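Local coordinates for nitrate transport protein nrtA (Synechocystis sp., PDB 2G29) that binds nitrate as the substrate-binding protein of the NrtABCD ABC transporter, which takes up nitrate and probably also nitrite, at residues 93-98 with 165-170; 111-116 with 243-248; 126-131 with 205-210; 262-267 with 369-374. One frame throughout, in Å; residues are numbered along the deposited sequence.

Contact 1: residues 93-98 with 165-170; sequences HILTPM and GTHDMW
This is a buried, purely van der Waals contact across the interdomain cleft: the end of strand 91-95 and the start of helix 97-104, from one lobe, meet the N-terminal turn of helix 166-177 from the other. Leu95 has the largest share. With CG anti to its own carbonyl carbon (chi1 -55°), it sends both methyl branches across. CD1 reaches Gly165 CA (3.9 Å), while CD2 is wedged between Thr166 OG1 (3.5 Å) and the edge of the His167 imidazole, touching NE2 at 3.7 Å, close to the ring plane. The Pro97 ring packs on the same helix start. Its CG presses on Gly165 CA at 3.4 Å, tighter than a usual carbon contact, and its CD meets Thr166 CG2 at 3.7 Å. Gly165 is the N-cap of helix 166-177, and a beta carbon there would lie 2.6 Å from Leu95 CD1, a clash. Thr166 OG1, hydrogen-bonded to Glu239, also sits 3.0 Å above one face of the His167 ring and so backs the imidazole. An alanine at Leu95 would remove both methyl branches and would probably loosen the setting of His167 at its NE2 edge. His167 binds nitrate, as do Lys240 and Trp73, whose side chains touch Leu95, so the contact belongs to the ligand cleft between the two lobes of a periplasmic binding protein.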
loop_
_atom_site.group_PDB
_atom_site.type_symbol
_atom_site.label_atom_id
_atom_site.label_comp_id
_atom_site.label_asym_id
_atom_site.label_seq_id
_atom_site.Cartn_x
_atom_site.Cartn_y
_atom_site.Cartn_z
ATOM N N HIS A 93 6.475 -0.560 7.167
ATOM C CA HIS A 93 6.002 -0.220 5.827
ATOM C C HIS A 93 4.656 -0.963 5.990
ATOM O O HIS A 93 4.621 -2.142 6.309
ATOM C CB HIS A 93 6.984 -0.829 4.799
ATOM C CG HIS A 93 6.355 -1.543 3.630
ATOM N ND1 HIS A 93 5.950 -0.923 2.465
ATOM C CD2 HIS A 93 6.216 -2.875 3.419
ATOM C CE1 HIS A 93 5.604 -1.850 1.573
ATOM N NE2 HIS A 93 5.765 -3.032 2.127
ATOM N N ILE A 94 3.545 -0.265 5.767
ATOM C CA ILE A 94 2.240 -0.836 6.067
ATOM C C ILE A 94 1.101 -0.333 5.189
ATOM O O ILE A 94 1.146 0.762 4.652
ATOM C CB ILE A 94 1.946 -0.551 7.574
ATOM C CG1 ILE A 94 0.774 -1.402 8.068
ATOM C CG2 ILE A 94 1.700 0.938 7.793
ATOM C CD1 ILE A 94 0.803 -1.589 9.637
ATOM N N LEU A 95 0.071 -1.155 5.030
ATOM C CA LEU A 95 -1.096 -0.719 4.249
ATOM C C LEU A 95 -1.700 0.488 5.005
ATOM O O LEU A 95 -1.866 0.438 6.239
ATOM C CB LEU A 95 -2.122 -1.855 4.204
ATOM C CG LEU A 95 -1.607 -3.202 3.685
ATOM C CD1 LEU A 95 -2.752 -4.227 3.605
ATOM C CD2 LEU A 95 -1.007 -3.040 2.288
ATOM N N THR A 96 -2.080 1.553 4.303
ATOM C CA THR A 96 -2.619 2.739 4.990
ATOM C C THR A 96 -3.771 2.486 5.998
ATOM O O THR A 96 -3.771 3.073 7.059
ATOM C CB THR A 96 -3.026 3.861 3.970
ATOM O OG1 THR A 96 -1.829 4.416 3.421
ATOM C CG2 THR A 96 -3.848 4.979 4.618
ATOM N N PRO A 97 -4.740 1.605 5.687
ATOM C CA PRO A 97 -5.805 1.415 6.690
ATOM C C PRO A 97 -5.340 0.770 7.964
ATOM O O PRO A 97 -5.940 1.004 9.001
ATOM C CB PRO A 97 -6.857 0.530 5.992
ATOM C CG PRO A 97 -6.225 0.099 4.715
ATOM C CD PRO A 97 -5.065 0.969 4.400
ATOM N N MET A 98 -4.251 0.015 7.913
ATOM C CA MET A 98 -3.854 -0.707 9.126
ATOM C C MET A 98 -3.558 0.092 10.390
ATOM O O MET A 98 -3.980 -0.319 11.473
ATOM C CB MET A 98 -2.757 -1.748 8.827
ATOM C CG MET A 98 -3.310 -2.930 8.008
ATOM S SD MET A 98 -1.973 -4.039 7.419
ATOM C CE MET A 98 -1.482 -4.773 9.010
ATOM N N GLY A 165 -7.712 -3.769 4.214
ATOM C CA GLY A 165 -6.511 -3.154 3.687
ATOM C C GLY A 165 -6.672 -2.568 2.306
ATOM O O GLY A 165 -7.754 -2.650 1.720
ATOM N N THR A 166 -5.606 -1.975 1.772
ATOM C CA THR A 166 -5.690 -1.367 0.449
ATOM C C THR A 166 -6.136 -2.336 -0.665
ATOM O O THR A 166 -7.063 -2.014 -1.403
ATOM C CB THR A 166 -4.305 -0.754 0.035
ATOM O OG1 THR A 166 -3.333 -1.799 0.052
ATOM C CG2 THR A 166 -3.841 0.370 1.001
ATOM N N HIS A 167 -5.506 -3.503 -0.784
ATOM C CA HIS A 167 -5.859 -4.408 -1.892
ATOM C C HIS A 167 -7.268 -4.920 -1.786
ATOM O O HIS A 167 -7.916 -5.136 -2.823
ATOM C CB HIS A 167 -4.831 -5.551 -1.996
ATOM C CG HIS A 167 -3.444 -5.048 -1.897
ATOM N ND1 HIS A 167 -2.734 -4.540 -2.959
ATOM C CD2 HIS A 167 -2.701 -4.814 -0.792
ATOM C CE1 HIS A 167 -1.604 -4.009 -2.513
ATOM N NE2 HIS A 167 -1.567 -4.169 -1.198
ATOM N N ASP A 168 -7.748 -5.123 -0.568
ATOM C CA ASP A 168 -9.133 -5.543 -0.353
ATOM C C ASP A 168 -10.025 -4.416 -0.934
ATOM O O ASP A 168 -10.977 -4.676 -1.688
ATOM C CB ASP A 168 -9.343 -5.730 1.162
ATOM C CG ASP A 168 -10.685 -6.356 1.519
ATOM O OD1 ASP A 168 -11.278 -7.069 0.679
ATOM O OD2 ASP A 168 -11.114 -6.169 2.684
ATOM N N MET A 169 -9.717 -3.154 -0.623
ATOM C CA MET A 169 -10.515 -2.046 -1.172
ATOM C C MET A 169 -10.415 -1.965 -2.701
ATOM O O MET A 169 -11.414 -1.778 -3.385
ATOM C CB MET A 169 -10.073 -0.706 -0.584
ATOM C CG MET A 169 -10.196 -0.562 0.929
ATOM S SD MET A 169 -11.817 -0.951 1.649
ATOM C CE MET A 169 -11.573 -2.686 2.106
ATOM N N TRP A 170 -9.223 -2.176 -3.255
ATOM C CA TRP A 170 -9.095 -2.051 -4.718
ATOM C C TRP A 170 -9.849 -3.149 -5.456
ATOM O O TRP A 170 -10.600 -2.872 -6.397
ATOM C CB TRP A 170 -7.651 -2.121 -5.193
ATOM C CG TRP A 170 -6.674 -1.214 -4.526
ATOM C CD1 TRP A 170 -5.387 -1.543 -4.212
ATOM C CD2 TRP A 170 -6.892 0.112 -4.029
ATOM N NE1 TRP A 170 -4.789 -0.501 -3.533
ATOM C CE2 TRP A 170 -5.696 0.519 -3.400
ATOM C CE3 TRP A 170 -7.988 1.003 -4.037
ATOM C CZ2 TRP A 170 -5.548 1.771 -2.785
ATOM C CZ3 TRP A 170 -7.856 2.240 -3.434
ATOM C CH2 TRP A 170 -6.639 2.622 -2.808
#

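Contact 2: residues 111-116 with 243-248; sequences KPTPMY and GMRADW
Strand 115-120, outermost in its mixed sheet, pairs antiparallel here with strand 240-245, just where the latter runs into helix 246-251. Ala246, Tyr116 and Met115 have the most surface buried. Tyr116 and Met244 form a hydrogen-bonded pair: Tyr116 N donates a hydrogen bond to Met244 O at 2.8 Å, nearly along the C=O axis, and Met244 N donates one back to Tyr116 O, in the carbonyl plane. The Tyr116 ring turns one face to the first residue of the helix, and Ala246 CB makes a CH-pi contact 3.7 Å from its centroid, 19° off the normal. Beyond the ring, Tyr116 OH is hydrogen-bonded to Asp250, further along the same helix. An alanine at Tyr116 would lose both the ring face over Ala246 and the bond to Asp250, and would probably weaken the hold on the helix. Met115 and Arg245 make the neighbouring non-hydrogen-bonded pair, their side chains diverging. The Met115 chain, bent at chi3 (68°), brings CE within 3.7 Å of Met244 N. Arg245 occupies the N-cap position of helix 246-251; Thr113 CG2 rests over one face of its guanidinium, whose NE forms a salt bridge with Asp247 OD1 at 2.9 Å. Pro114 O is gripped twice, by Ala246 N in an almost straight bond of 2.8 Å and by a water that in turn accepts from Asp247 N.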
loop_
_atom_site.group_PDB
_atom_site.type_symbol
_atom_site.label_atom_id
_atom_site.label_comp_id
_atom_site.label_asym_id
_atom_site.label_seq_id
_atom_site.Cartn_x
_atom_site.Cartn_y
_atom_site.Cartn_z
ATOM N N LYS A 111 -6.946 -5.609 21.806
ATOM C CA LYS A 111 -5.692 -4.947 22.094
ATOM C C LYS A 111 -5.440 -3.716 21.217
ATOM O O LYS A 111 -4.442 -3.652 20.498
ATOM C CB LYS A 111 -4.524 -5.932 21.939
ATOM C CG LYS A 111 -4.618 -7.146 22.893
ATOM C CD LYS A 111 -3.516 -8.169 22.614
ATOM C CE LYS A 111 -3.731 -9.476 23.401
ATOM N NZ LYS A 111 -2.956 -10.626 22.825
ATOM N N PRO A 112 -6.346 -2.729 21.266
ATOM C CA PRO A 112 -6.143 -1.519 20.451
ATOM C C PRO A 112 -4.780 -0.946 20.849
ATOM O O PRO A 112 -4.480 -0.807 22.052
ATOM C CB PRO A 112 -7.310 -0.615 20.849
ATOM C CG PRO A 112 -7.676 -1.146 22.322
ATOM C CD PRO A 112 -7.564 -2.633 22.101
ATOM N N THR A 113 -3.964 -0.603 19.847
ATOM C CA THR A 113 -2.584 -0.136 20.064
ATOM C C THR A 113 -2.462 1.135 19.220
ATOM O O THR A 113 -2.517 1.090 17.994
ATOM C CB THR A 113 -1.622 -1.267 19.587
ATOM O OG1 THR A 113 -1.912 -2.481 20.320
ATOM C CG2 THR A 113 -0.161 -0.868 19.785
ATOM N N PRO A 114 -2.245 2.277 19.870
ATOM C CA PRO A 114 -2.182 3.501 19.057
ATOM C C PRO A 114 -0.997 3.647 18.148
ATOM O O PRO A 114 0.134 3.284 18.508
ATOM C CB PRO A 114 -2.348 4.622 20.083
ATOM C CG PRO A 114 -1.749 3.991 21.383
ATOM C CD PRO A 114 -2.133 2.521 21.318
ATOM N N MET A 115 -1.277 4.143 16.948
ATOM C CA MET A 115 -0.237 4.332 15.938
ATOM C C MET A 115 -0.348 5.690 15.269
ATOM O O MET A 115 -1.371 6.367 15.374
ATOM C CB MET A 115 -0.359 3.237 14.847
ATOM C CG MET A 115 0.005 1.849 15.318
ATOM S SD MET A 115 0.145 0.660 13.970
ATOM C CE MET A 115 1.670 1.318 13.132
ATOM N N TYR A 116 0.726 6.078 14.581
ATOM C CA TYR A 116 0.733 7.304 13.787
ATOM C C TYR A 116 1.180 6.970 12.366
ATOM O O TYR A 116 1.895 6.002 12.147
ATOM C CB TYR A 116 1.771 8.305 14.289
ATOM C CG TYR A 116 1.554 8.908 15.626
ATOM C CD1 TYR A 116 0.316 9.425 15.987
ATOM C CD2 TYR A 116 2.604 8.991 16.530
ATOM C CE1 TYR A 116 0.124 10.006 17.250
ATOM C CE2 TYR A 116 2.432 9.586 17.764
ATOM C CZ TYR A 116 1.187 10.079 18.118
ATOM O OH TYR A 116 0.956 10.640 19.360
ATOM N N GLY A 243 4.201 3.736 9.102
ATOM C CA GLY A 243 3.494 3.834 10.369
ATOM C C GLY A 243 4.346 3.436 11.561
ATOM O O GLY A 243 5.204 2.562 11.440
ATOM N N MET A 244 4.101 4.055 12.702
ATOM C CA MET A 244 4.831 3.702 13.906
ATOM C C MET A 244 3.925 3.679 15.124
ATOM O O MET A 244 2.883 4.342 15.155
ATOM C CB MET A 244 5.979 4.711 14.154
ATOM C CG MET A 244 7.094 4.717 13.084
ATOM S SD MET A 244 8.687 5.323 13.733
ATOM C CE MET A 244 9.092 3.925 14.856
ATOM N N ARG A 245 4.289 2.893 16.123
ATOM C CA ARG A 245 3.557 2.892 17.393
ATOM C C ARG A 245 3.650 4.312 17.964
ATOM O O ARG A 245 4.738 4.935 17.947
ATOM C CB ARG A 245 4.185 1.914 18.382
ATOM C CG ARG A 245 3.772 0.459 18.105
ATOM C CD ARG A 245 4.330 -0.537 19.096
ATOM N NE ARG A 245 4.016 -0.200 20.488
ATOM C CZ ARG A 245 3.392 -1.007 21.328
ATOM N NH1 ARG A 245 2.968 -2.210 20.934
ATOM N NH2 ARG A 245 3.235 -0.626 22.588
ATOM N N ALA A 246 2.527 4.827 18.455
ATOM C CA ALA A 246 2.524 6.154 19.017
ATOM C C ALA A 246 3.331 6.257 20.287
ATOM O O ALA A 246 3.891 7.314 20.552
ATOM C CB ALA A 246 1.057 6.628 19.244
ATOM N N ASP A 247 3.392 5.186 21.070
ATOM C CA ASP A 247 4.170 5.261 22.309
ATOM C C ASP A 247 5.662 5.468 22.003
ATOM O O ASP A 247 6.346 6.274 22.670
ATOM C CB ASP A 247 3.940 4.015 23.203
ATOM C CG ASP A 247 4.748 2.790 22.761
ATOM O OD1 ASP A 247 4.712 2.434 21.580
ATOM O OD2 ASP A 247 5.473 2.189 23.601
ATOM N N TRP A 248 6.169 4.818 20.966
ATOM C CA TRP A 248 7.573 4.977 20.629
ATOM C C TRP A 248 7.830 6.405 20.091
ATOM O O TRP A 248 8.808 7.047 20.449
ATOM C CB TRP A 248 7.994 3.915 19.597
ATOM C CG TRP A 248 9.457 3.874 19.331
ATOM C CD1 TRP A 248 10.359 3.007 19.872
ATOM C CD2 TRP A 248 10.196 4.698 18.412
ATOM N NE1 TRP A 248 11.604 3.227 19.348
ATOM C CE2 TRP A 248 11.543 4.252 18.445
ATOM C CE3 TRP A 248 9.858 5.760 17.564
ATOM C CZ2 TRP A 248 12.548 4.830 17.661
ATOM C CZ3 TRP A 248 10.855 6.346 16.783
ATOM C CH2 TRP A 248 12.194 5.870 16.831
HETATM O O HOH W 1 1.597 2.741 20.782
#

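Contact 3: residues 126-131 with 205-210; sequences QGIQLG and MESFCV
Gln129 lays its CB over one face of the Phe208 ring in a CH-pi contact, 3.8 Å from the centroid and 21° off the normal. Phe208 comes under it because its CG takes the crowded position between backbone N and carbonyl carbon (chi1 63°). The Gln129 chain then bends at chi2, carrying OE1 past the ring rim to 3.5 Å from Phe208 CE1, with the amide plane steeply inclined to the ring. The same fold of the chain brings the amide back over Gly127, where a beta carbon would lie only 2.5 Å from Gln129 NE2. Gln129 and Phe208 form a hydrogen-bonded pair in the antiparallel pairing of strands 126-130 and 207-211, at the heart of the mixed sheet of one lobe of this type of binding protein. Gln129 N reaches Phe208 O at 2.8 Å, nearly along the C=O axis. Gln129 O takes two donors, Phe208 N at 3.0 Å and Ser207 OG at 2.8 Å. Ser207 OG gets there by standing anti to its backbone N. A second hydrogen-bonded pair joins Gly127 and Val210, and Gly131 N reaches Glu206 O beyond the last bridge. On the other face, Ile128 CG1 packs against Cys209 SG at 3.8 Å, and Leu130 CD2 touches Ser207 CB; Trp174 of helix 166-177 covers Ile128 and Ser207. At the cleft end of the strand, Gln126 binds nitrate.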
loop_
_atom_site.group_PDB
_atom_site.type_symbol
_atom_site.label_atom_id
_atom_site.label_comp_id
_atom_site.label_asym_id
_atom_site.label_seq_id
_atom_site.Cartn_x
_atom_site.Cartn_y
_atom_site.Cartn_z
ATOM N N GLN A 126 -0.040 -1.268 -7.673
ATOM C CA GLN A 126 -0.478 -2.577 -7.228
ATOM C C GLN A 126 -1.137 -3.183 -8.468
ATOM O O GLN A 126 -1.289 -2.512 -9.502
ATOM C CB GLN A 126 -1.457 -2.461 -6.050
ATOM C CG GLN A 126 -1.063 -1.365 -5.025
ATOM C CD GLN A 126 0.325 -1.556 -4.397
ATOM O OE1 GLN A 126 1.280 -0.771 -4.656
ATOM N NE2 GLN A 126 0.469 -2.589 -3.621
ATOM N N GLY A 127 -1.501 -4.446 -8.417
ATOM C CA GLY A 127 -2.102 -5.036 -9.600
ATOM C C GLY A 127 -3.236 -5.981 -9.312
ATOM O O GLY A 127 -3.258 -6.615 -8.249
ATOM N N ILE A 128 -4.189 -6.065 -10.241
ATOM C CA ILE A 128 -5.283 -7.023 -10.121
ATOM C C ILE A 128 -5.050 -8.036 -11.239
ATOM O O ILE A 128 -4.978 -7.662 -12.430
ATOM C CB ILE A 128 -6.663 -6.333 -10.272
ATOM C CG1 ILE A 128 -6.869 -5.414 -9.064
ATOM C CG2 ILE A 128 -7.773 -7.382 -10.388
ATOM C CD1 ILE A 128 -8.172 -4.616 -9.075
ATOM N N GLN A 129 -4.928 -9.298 -10.842
ATOM C CA GLN A 129 -4.657 -10.391 -11.745
ATOM C C GLN A 129 -5.800 -11.376 -11.796
ATOM O O GLN A 129 -6.627 -11.464 -10.887
ATOM C CB GLN A 129 -3.401 -11.152 -11.320
ATOM C CG GLN A 129 -2.116 -10.343 -11.484
ATOM C CD GLN A 129 -2.039 -9.137 -10.565
ATOM O OE1 GLN A 129 -2.124 -9.255 -9.321
ATOM N NE2 GLN A 129 -1.886 -7.966 -11.159
ATOM N N LEU A 130 -5.826 -12.131 -12.879
ATOM C CA LEU A 130 -6.835 -13.191 -13.082
ATOM C C LEU A 130 -6.118 -14.492 -13.444
ATOM O O LEU A 130 -5.049 -14.468 -14.057
ATOM C CB LEU A 130 -7.758 -12.831 -14.243
ATOM C CG LEU A 130 -8.809 -11.824 -13.825
ATOM C CD1 LEU A 130 -9.367 -11.093 -15.069
ATOM C CD2 LEU A 130 -9.924 -12.518 -13.040
ATOM N N GLY A 131 -6.699 -15.619 -13.043
ATOM C CA GLY A 131 -6.107 -16.890 -13.426
ATOM C C GLY A 131 -6.246 -17.117 -14.936
ATOM O O GLY A 131 -7.028 -16.445 -15.615
ATOM N N MET A 205 -7.710 -19.242 -5.849
ATOM C CA MET A 205 -8.598 -18.111 -6.081
ATOM C C MET A 205 -8.667 -17.817 -7.585
ATOM O O MET A 205 -7.779 -18.193 -8.330
ATOM C CB MET A 205 -8.114 -16.840 -5.351
ATOM C CG MET A 205 -6.766 -16.279 -5.822
ATOM S SD MET A 205 -5.310 -17.255 -5.354
ATOM C CE MET A 205 -4.006 -15.941 -5.415
ATOM N N GLU A 206 -9.718 -17.121 -8.003
ATOM C CA GLU A 206 -9.951 -16.764 -9.407
ATOM C C GLU A 206 -9.237 -15.499 -9.815
ATOM O O GLU A 206 -8.853 -15.325 -10.978
ATOM C CB GLU A 206 -11.452 -16.500 -9.664
ATOM C CG GLU A 206 -12.377 -17.627 -9.234
ATOM C CD GLU A 206 -11.975 -18.971 -9.802
ATOM O OE1 GLU A 206 -11.800 -19.913 -8.995
ATOM O OE2 GLU A 206 -11.801 -19.069 -11.030
ATOM N N SER A 207 -9.073 -14.605 -8.837
ATOM C CA SER A 207 -8.478 -13.284 -9.078
ATOM C C SER A 207 -7.789 -12.853 -7.789
ATOM O O SER A 207 -8.117 -13.358 -6.717
ATOM C CB SER A 207 -9.609 -12.272 -9.426
ATOM O OG SER A 207 -9.117 -10.977 -9.715
ATOM N N PHE A 208 -6.862 -11.903 -7.899
ATOM C CA PHE A 208 -6.168 -11.422 -6.716
ATOM C C PHE A 208 -5.581 -10.036 -6.921
ATOM O O PHE A 208 -5.296 -9.624 -8.053
ATOM C CB PHE A 208 -5.080 -12.419 -6.248
ATOM C CG PHE A 208 -3.942 -12.655 -7.233
ATOM C CD1 PHE A 208 -2.704 -12.043 -7.018
ATOM C CD2 PHE A 208 -4.058 -13.578 -8.297
ATOM C CE1 PHE A 208 -1.591 -12.365 -7.848
ATOM C CE2 PHE A 208 -2.969 -13.879 -9.101
ATOM C CZ PHE A 208 -1.717 -13.268 -8.874
ATOM N N CYS A 209 -5.363 -9.335 -5.820
ATOM C CA CYS A 209 -4.796 -7.999 -5.858
ATOM C C CYS A 209 -3.628 -7.968 -4.890
ATOM O O CYS A 209 -3.787 -8.358 -3.718
ATOM C CB CYS A 209 -5.862 -6.978 -5.463
ATOM S SG CYS A 209 -5.299 -5.274 -5.586
ATOM N N VAL A 210 -2.472 -7.488 -5.376
ATOM C CA VAL A 210 -1.230 -7.493 -4.579
ATOM C C VAL A 210 -0.268 -6.472 -5.207
ATOM O O VAL A 210 -0.407 -6.123 -6.365
ATOM C CB VAL A 210 -0.601 -8.925 -4.626
ATOM C CG1 VAL A 210 -0.192 -9.278 -6.073
ATOM C CG2 VAL A 210 0.609 -9.054 -3.707
#

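Contact 4: residues 262-267 with 369-374; sequences AVMEAQ and EAAQAL
Helix-to-helix packing joins the middle of helix 253-271 to the C-terminal end of helix 364-373, away from the nitrate site. One side chain does most of the reaching. Met264 starts with CG anti to its carbonyl carbon and then runs straight, chi2 and chi3 both at 179°, so that the thioether spans the gap between backbones whose nearest CA atoms, Met264 and Ala371, stand 7.9 Å apart. Its terminal methyl CE lands on Ala370 CB at 3.6 Å and also lies 3.9 Å from the backbone N of Ala371. The sulfur touches both Ala370 CB at 3.9 Å and, just past the helix end, Leu374 CD1 at 3.8 Å. The small Ala370 and Ala371 let the long methionine come down close to the helix backbone. Leu374, the first residue to leave helical geometry, crosses Met264 obliquely; its CD1 is also near Met264 CB (4.1 Å), and CD2 makes a looser approach to Glu265 CG. No hydrogen bond spans the two segments, and the carboxylate of Glu265 turns to Lys59, with which it forms a salt bridge. Earlier in helix 253-271, Leu260 and Met261 also touch Ala370, and Met261 touches Leu374. Tyr60 packs on Leu374 as well, while Val263 and Ala266 bring helix 253-271 against helix 46-53.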
loop_
_atom_site.group_PDB
_atom_site.type_symbol
_atom_site.label_atom_id
_atom_site.label_comp_id
_atom_site.label_asym_id
_atom_site.label_seq_id
_atom_site.Cartn_x
_atom_site.Cartn_y
_atom_site.Cartn_z
ATOM N N ALA A 262 15.362 10.383 7.166
ATOM C CA ALA A 262 16.084 9.338 6.443
ATOM C C ALA A 262 15.173 8.698 5.402
ATOM O O ALA A 262 15.592 8.467 4.264
ATOM C CB ALA A 262 16.583 8.287 7.399
ATOM N N VAL A 263 13.919 8.438 5.782
ATOM C CA VAL A 263 12.979 7.839 4.823
ATOM C C VAL A 263 12.669 8.794 3.649
ATOM O O VAL A 263 12.560 8.376 2.506
ATOM C CB VAL A 263 11.671 7.415 5.549
ATOM C CG1 VAL A 263 10.563 7.056 4.537
ATOM C CG2 VAL A 263 11.955 6.172 6.425
ATOM N N MET A 264 12.526 10.086 3.921
ATOM C CA MET A 264 12.274 11.052 2.866
ATOM C C MET A 264 13.438 11.112 1.865
ATOM O O MET A 264 13.227 11.187 0.647
ATOM C CB MET A 264 12.113 12.438 3.464
ATOM C CG MET A 264 10.826 12.644 4.159
ATOM S SD MET A 264 10.760 14.316 4.855
ATOM C CE MET A 264 9.223 14.208 5.503
ATOM N N GLU A 265 14.667 11.121 2.379
ATOM C CA GLU A 265 15.800 11.158 1.455
ATOM C C GLU A 265 15.839 9.855 0.662
ATOM O O GLU A 265 16.128 9.877 -0.514
ATOM C CB GLU A 265 17.114 11.347 2.201
ATOM C CG GLU A 265 17.299 12.759 2.761
ATOM C CD GLU A 265 18.716 13.244 2.544
ATOM O OE1 GLU A 265 19.643 12.617 3.089
ATOM O OE2 GLU A 265 18.901 14.242 1.817
ATOM N N ALA A 266 15.514 8.731 1.300
ATOM C CA ALA A 266 15.523 7.471 0.558
ATOM C C ALA A 266 14.433 7.499 -0.497
ATOM O O ALA A 266 14.596 6.943 -1.600
ATOM C CB ALA A 266 15.327 6.289 1.507
ATOM N N GLN A 267 13.291 8.119 -0.185
ATOM C CA GLN A 267 12.220 8.232 -1.174
ATOM C C GLN A 267 12.659 9.041 -2.400
ATOM O O GLN A 267 12.350 8.692 -3.525
ATOM C CB GLN A 267 10.980 8.886 -0.568
ATOM C CG GLN A 267 10.181 7.958 0.337
ATOM C CD GLN A 267 8.992 8.669 0.945
ATOM O OE1 GLN A 267 9.154 9.683 1.620
ATOM N NE2 GLN A 267 7.785 8.138 0.708
ATOM N N GLU A 369 7.366 19.193 9.331
ATOM C CA GLU A 369 8.533 19.628 10.111
ATOM C C GLU A 369 9.799 19.002 9.560
ATOM O O GLU A 369 10.833 19.676 9.432
ATOM C CB GLU A 369 8.344 19.281 11.584
ATOM C CG GLU A 369 7.323 20.237 12.225
ATOM C CD GLU A 369 6.678 19.709 13.483
ATOM O OE1 GLU A 369 7.248 18.791 14.117
ATOM O OE2 GLU A 369 5.589 20.229 13.845
ATOM N N ALA A 370 9.734 17.730 9.179
ATOM C CA ALA A 370 10.909 17.076 8.625
ATOM C C ALA A 370 11.265 17.624 7.255
ATOM O O ALA A 370 12.446 17.800 6.946
ATOM C CB ALA A 370 10.652 15.561 8.549
ATOM N N ALA A 371 10.277 17.877 6.406
ATOM C CA ALA A 371 10.577 18.396 5.068
ATOM C C ALA A 371 11.179 19.804 5.158
ATOM O O ALA A 371 12.038 20.182 4.338
ATOM C CB ALA A 371 9.318 18.410 4.197
ATOM N N GLN A 372 10.729 20.573 6.146
ATOM C CA GLN A 372 11.248 21.931 6.340
ATOM C C GLN A 372 12.707 21.850 6.772
ATOM O O GLN A 372 13.560 22.608 6.281
ATOM C CB GLN A 372 10.446 22.669 7.415
ATOM C CG GLN A 372 9.065 23.072 6.967
ATOM C CD GLN A 372 8.094 23.262 8.132
ATOM O OE1 GLN A 372 8.244 24.157 8.944
ATOM N NE2 GLN A 372 7.100 22.388 8.216
ATOM N N ALA A 373 12.999 20.950 7.700
ATOM C CA ALA A 373 14.367 20.767 8.181
ATOM C C ALA A 373 15.269 20.441 6.978
ATOM O O ALA A 373 16.377 20.955 6.866
ATOM C CB ALA A 373 14.413 19.664 9.197
ATOM N N LEU A 374 14.794 19.580 6.087
ATOM C CA LEU A 374 15.534 19.234 4.867
ATOM C C LEU A 374 15.189 20.353 3.882
ATOM O O LEU A 374 14.717 21.401 4.301
ATOM C CB LEU A 374 15.019 17.900 4.326
ATOM C CG LEU A 374 15.196 16.716 5.282
ATOM C CD1 LEU A 374 14.295 15.586 4.833
ATOM C CD2 LEU A 374 16.655 16.261 5.310
#

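From the N terminus, 93-98 opens contact 1, and 111-116 and 126-131 then open contacts 2 and 3. Contact 1 closes first, at 165-170, followed by contact 3 at 205-210 and contact 2 at 243-248. Contact 3 therefore nests within contact 2, and contact 1 crosses both. Contact 4, from 262-267 to 369-374, follows in series. Contacts 2 and 3 each stitch strands within one of the two sheets, on opposite sides of the chain's centre, about 31 Å apart between centres. Contact 1 ties the lobes together between them and touches both, whereas contact 4 fastens a later helix onto helix 253-271.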